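Local coordinates for hydrogenase maturation factor (Thermoanaerobacter tengcongensis, PDB 3VTI), which probably catalyses the ATP-dependent dehydration of its own S-carbamoyl group, delivered by HypF, to a thiocyanate during the maturation of [NiFe]-hydrogenases, at residues Glu21-Asp35 with Gly56-Pro68. Sequence-based numbering, arbitrary orientation.
Sequences EDAALLFGNITLTTD and GTVNDASMRGAKP. With MG (magnesium ion), chain K.
Arg64 NH1 is gripped across this contact by the carbonyl Ala23 O at 2.8 Å and by a water, which also accepts from Leu25 N and so ties the arginine to strand 24-26. The bond to Ala23 is bent, with an N-H...O angle of 132°. Arg64 sets out toward residues 21-25, and a bend at chi2 (62°) helps bring its guanidinium between Glu21 and Leu25: the Glu21 carboxylate stacks over one face, its plane only 10° off and Glu21 CD 3.6 Å above the centre, while Leu25 CB packs on the opposite face. The Glu21-Arg64 salt bridge is thus one of charges alone; Glu21 OE1 accepts from Ile138 N, OE2 bonds Ser137 OG, and Arg64 NE donates to Val136 O.

Farther along, Thr33 CG2 packs on Thr57 CG2 (3.8 Å) and Ala61 CB, holding Thr57 of helix 49-60, and Ala61, against strand 30-37. A water joins Thr33 OG1, Thr57 OG1 (also hydrogen-bonded to Thr124 OG1) and, weakly, Asp60 OD2. Asp22 OD1 and Asp60 OD1 stand 3.1 Å apart, a closeness allowed by the magnesium ion, 2.2 Å from Asp22 OD1 and 2.0 Å from Asp60 OD1; Asp22 OD2 instead pairs with Arg198. Asp199, from the C-terminal AIR synthase-related region, also binds the ion, which thus bridges both halves of the PurM-like fold, consistent with ATP-dependent chemistry.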
# COMPACT_ATOMS: atom_id res chain seq x y z
N GLU C 21 0.37 -21.97 -9.28
CA GLU C 21 -0.67 -21.68 -10.26
C GLU C 21 -1.14 -20.23 -10.18
O GLU C 21 -0.90 -19.56 -9.18
CB GLU C 21 -1.88 -22.60 -10.05
CG GLU C 21 -1.59 -24.10 -10.05
CD GLU C 21 -1.40 -24.69 -11.44
OE1 GLU C 21 -1.48 -23.93 -12.44
OE2 GLU C 21 -1.16 -25.91 -11.55
N ASP C 22 -1.79 -19.76 -11.25
CA ASP C 22 -2.46 -18.46 -11.28
C ASP C 22 -3.61 -18.41 -10.28
O ASP C 22 -4.00 -17.35 -9.82
CB ASP C 22 -3.03 -18.18 -12.68
CG ASP C 22 -1.98 -17.77 -13.69
OD1 ASP C 22 -1.64 -16.56 -13.73
OD2 ASP C 22 -1.50 -18.66 -14.44
N ALA C 23 -4.17 -19.58 -9.98
CA ALA C 23 -5.25 -19.68 -9.02
C ALA C 23 -5.26 -21.07 -8.38
O ALA C 23 -4.88 -22.05 -9.02
CB ALA C 23 -6.58 -19.39 -9.70
N ALA C 24 -5.66 -21.14 -7.11
CA ALA C 24 -5.87 -22.44 -6.47
C ALA C 24 -7.16 -23.05 -7.00
O ALA C 24 -8.13 -22.34 -7.24
CB ALA C 24 -5.96 -22.28 -4.96
N LEU C 25 -7.18 -24.37 -7.19
CA LEU C 25 -8.41 -25.06 -7.56
C LEU C 25 -8.98 -25.81 -6.37
O LEU C 25 -8.41 -26.80 -5.92
CB LEU C 25 -8.17 -26.01 -8.75
CG LEU C 25 -9.37 -26.87 -9.18
CD1 LEU C 25 -10.47 -26.00 -9.79
CD2 LEU C 25 -8.93 -27.96 -10.16
N LEU C 26 -10.11 -25.34 -5.87
CA LEU C 26 -10.69 -25.92 -4.66
C LEU C 26 -11.96 -26.69 -4.96
O LEU C 26 -12.75 -26.29 -5.82
CB LEU C 26 -10.97 -24.83 -3.61
CG LEU C 26 -9.92 -23.73 -3.42
CD1 LEU C 26 -10.53 -22.59 -2.64
CD2 LEU C 26 -8.67 -24.24 -2.76
N PHE C 27 -12.14 -27.79 -4.23
CA PHE C 27 -13.29 -28.69 -4.35
C PHE C 27 -13.38 -29.33 -5.73
O PHE C 27 -14.31 -30.10 -6.01
CB PHE C 27 -14.61 -28.00 -3.97
CG PHE C 27 -14.53 -27.17 -2.70
CD1 PHE C 27 -14.67 -25.78 -2.76
CD2 PHE C 27 -14.32 -27.77 -1.46
CE1 PHE C 27 -14.61 -25.01 -1.59
CE2 PHE C 27 -14.25 -27.01 -0.30
CZ PHE C 27 -14.39 -25.62 -0.36
N GLY C 28 -12.40 -29.02 -6.57
CA GLY C 28 -12.31 -29.61 -7.90
C GLY C 28 -12.92 -28.75 -8.98
O GLY C 28 -12.56 -28.89 -10.15
N ASN C 29 -13.83 -27.85 -8.61
CA ASN C 29 -14.57 -27.06 -9.59
C ASN C 29 -14.52 -25.55 -9.39
O ASN C 29 -14.86 -24.79 -10.30
CB ASN C 29 -16.03 -27.52 -9.65
CG ASN C 29 -16.80 -27.14 -8.42
OD1 ASN C 29 -16.30 -27.21 -7.30
ND2 ASN C 29 -18.05 -26.72 -8.61
N ILE C 30 -14.11 -25.10 -8.21
CA ILE C 30 -13.98 -23.66 -8.01
C ILE C 30 -12.53 -23.21 -7.79
O ILE C 30 -11.69 -23.92 -7.23
CB ILE C 30 -14.95 -23.05 -6.93
CG1 ILE C 30 -14.51 -23.37 -5.50
CG2 ILE C 30 -16.42 -23.44 -7.20
CD1 ILE C 30 -13.62 -22.31 -4.91
N THR C 31 -12.28 -21.99 -8.26
CA THR C 31 -10.96 -21.45 -8.31
C THR C 31 -10.87 -20.19 -7.42
O THR C 31 -11.88 -19.52 -7.18
CB THR C 31 -10.60 -21.17 -9.78
OG1 THR C 31 -9.18 -21.10 -9.90
CG2 THR C 31 -11.25 -19.89 -10.30
N LEU C 32 -9.67 -19.91 -6.90
CA LEU C 32 -9.45 -18.78 -5.98
C LEU C 32 -8.09 -18.11 -6.17
O LEU C 32 -7.04 -18.78 -6.12
CB LEU C 32 -9.59 -19.22 -4.52
CG LEU C 32 -9.31 -18.21 -3.40
CD1 LEU C 32 -10.34 -17.07 -3.38
CD2 LEU C 32 -9.26 -18.93 -2.07
N THR C 33 -8.11 -16.79 -6.37
CA THR C 33 -6.91 -16.02 -6.61
C THR C 33 -6.91 -14.74 -5.79
O THR C 33 -7.96 -14.31 -5.29
CB THR C 33 -6.77 -15.66 -8.11
OG1 THR C 33 -5.55 -14.94 -8.34
CG2 THR C 33 -7.96 -14.83 -8.59
N THR C 34 -5.74 -14.14 -5.63
CA THR C 34 -5.64 -12.81 -5.04
C THR C 34 -4.48 -12.04 -5.65
O THR C 34 -3.47 -12.63 -6.00
CB THR C 34 -5.51 -12.85 -3.50
OG1 THR C 34 -5.60 -11.51 -2.99
CG2 THR C 34 -4.19 -13.48 -3.06
N ASP C 35 -4.64 -10.73 -5.79
CA ASP C 35 -3.56 -9.87 -6.24
C ASP C 35 -3.68 -8.46 -5.67
O ASP C 35 -4.77 -7.92 -5.53
CB ASP C 35 -3.52 -9.81 -7.77
CG ASP C 35 -2.13 -9.53 -8.30
OD1 ASP C 35 -1.19 -9.48 -7.49
OD2 ASP C 35 -1.96 -9.37 -9.53
N GLY C 56 -7.15 -7.84 -13.76
CA GLY C 56 -6.08 -8.74 -13.37
C GLY C 56 -6.56 -9.96 -12.62
O GLY C 56 -6.09 -11.07 -12.84
N THR C 57 -7.50 -9.75 -11.71
CA THR C 57 -8.06 -10.83 -10.92
C THR C 57 -9.11 -11.63 -11.69
O THR C 57 -9.23 -12.84 -11.49
CB THR C 57 -8.62 -10.29 -9.62
OG1 THR C 57 -7.53 -9.88 -8.79
CG2 THR C 57 -9.43 -11.36 -8.89
N VAL C 58 -9.85 -10.96 -12.57
CA VAL C 58 -10.77 -11.66 -13.46
C VAL C 58 -9.94 -12.60 -14.33
O VAL C 58 -10.29 -13.77 -14.51
CB VAL C 58 -11.59 -10.65 -14.31
CG1 VAL C 58 -12.23 -11.34 -15.55
CG2 VAL C 58 -12.66 -9.95 -13.45
N ASN C 59 -8.83 -12.10 -14.84
CA ASN C 59 -7.94 -12.88 -15.67
C ASN C 59 -7.34 -14.08 -14.93
O ASN C 59 -7.46 -15.22 -15.39
CB ASN C 59 -6.86 -11.99 -16.29
CG ASN C 59 -7.46 -10.96 -17.26
OD1 ASN C 59 -8.59 -11.12 -17.75
ND2 ASN C 59 -6.70 -9.90 -17.55
N ASP C 60 -6.75 -13.80 -13.76
CA ASP C 60 -6.13 -14.83 -12.94
C ASP C 60 -7.15 -15.92 -12.59
O ASP C 60 -6.81 -17.10 -12.55
CB ASP C 60 -5.53 -14.23 -11.66
CG ASP C 60 -4.16 -13.58 -11.88
OD1 ASP C 60 -3.26 -14.21 -12.49
OD2 ASP C 60 -3.96 -12.44 -11.40
N ALA C 61 -8.41 -15.53 -12.36
CA ALA C 61 -9.47 -16.45 -11.97
C ALA C 61 -9.96 -17.32 -13.14
O ALA C 61 -10.71 -18.29 -12.92
CB ALA C 61 -10.63 -15.70 -11.34
N SER C 62 -9.54 -16.98 -14.36
CA SER C 62 -9.95 -17.71 -15.56
C SER C 62 -8.84 -18.63 -16.04
O SER C 62 -9.10 -19.63 -16.71
CB SER C 62 -10.32 -16.74 -16.69
OG SER C 62 -11.30 -15.79 -16.30
N MET C 63 -7.60 -18.30 -15.68
CA MET C 63 -6.40 -18.99 -16.19
C MET C 63 -6.36 -20.49 -15.91
O MET C 63 -5.46 -21.21 -16.37
CB MET C 63 -5.13 -18.35 -15.64
CG MET C 63 -4.95 -16.92 -16.07
SD MET C 63 -4.79 -16.78 -17.84
CE MET C 63 -5.33 -15.10 -18.10
N ARG C 64 -7.33 -20.96 -15.15
CA ARG C 64 -7.40 -22.35 -14.77
C ARG C 64 -8.45 -23.07 -15.62
O ARG C 64 -8.70 -24.26 -15.44
CB ARG C 64 -7.71 -22.42 -13.27
CG ARG C 64 -7.10 -23.58 -12.56
CD ARG C 64 -5.56 -23.60 -12.60
NE ARG C 64 -5.11 -24.96 -12.33
CZ ARG C 64 -4.87 -25.46 -11.12
NH1 ARG C 64 -5.00 -24.68 -10.05
NH2 ARG C 64 -4.49 -26.72 -10.98
N GLY C 65 -9.04 -22.35 -16.58
CA GLY C 65 -10.12 -22.87 -17.43
C GLY C 65 -11.48 -22.63 -16.80
O GLY C 65 -12.32 -23.54 -16.69
N ALA C 66 -11.70 -21.38 -16.39
CA ALA C 66 -12.83 -21.07 -15.52
C ALA C 66 -13.54 -19.77 -15.89
O ALA C 66 -12.94 -18.86 -16.47
CB ALA C 66 -12.38 -21.03 -14.07
N LYS C 67 -14.83 -19.74 -15.58
CA LYS C 67 -15.64 -18.54 -15.64
C LYS C 67 -15.54 -17.83 -14.29
O LYS C 67 -15.99 -18.38 -13.28
CB LYS C 67 -17.10 -18.91 -15.94
CG LYS C 67 -18.07 -17.74 -15.88
CD LYS C 67 -19.43 -18.10 -16.46
CE LYS C 67 -20.28 -16.85 -16.66
NZ LYS C 67 -19.49 -15.73 -17.28
N PRO C 68 -14.96 -16.62 -14.26
CA PRO C 68 -14.92 -15.90 -12.99
C PRO C 68 -16.30 -15.32 -12.69
O PRO C 68 -17.00 -14.90 -13.61
CB PRO C 68 -13.91 -14.78 -13.26
CG PRO C 68 -13.99 -14.54 -14.71
CD PRO C 68 -14.33 -15.87 -15.35
MG MG K . -1.49 -14.37 -13.49
O HOH W 1 -4.39 -25.63 -7.42
O HOH W 2 -5.83 -12.04 -8.70
O HOH W 3 -0.51 -15.30 -11.51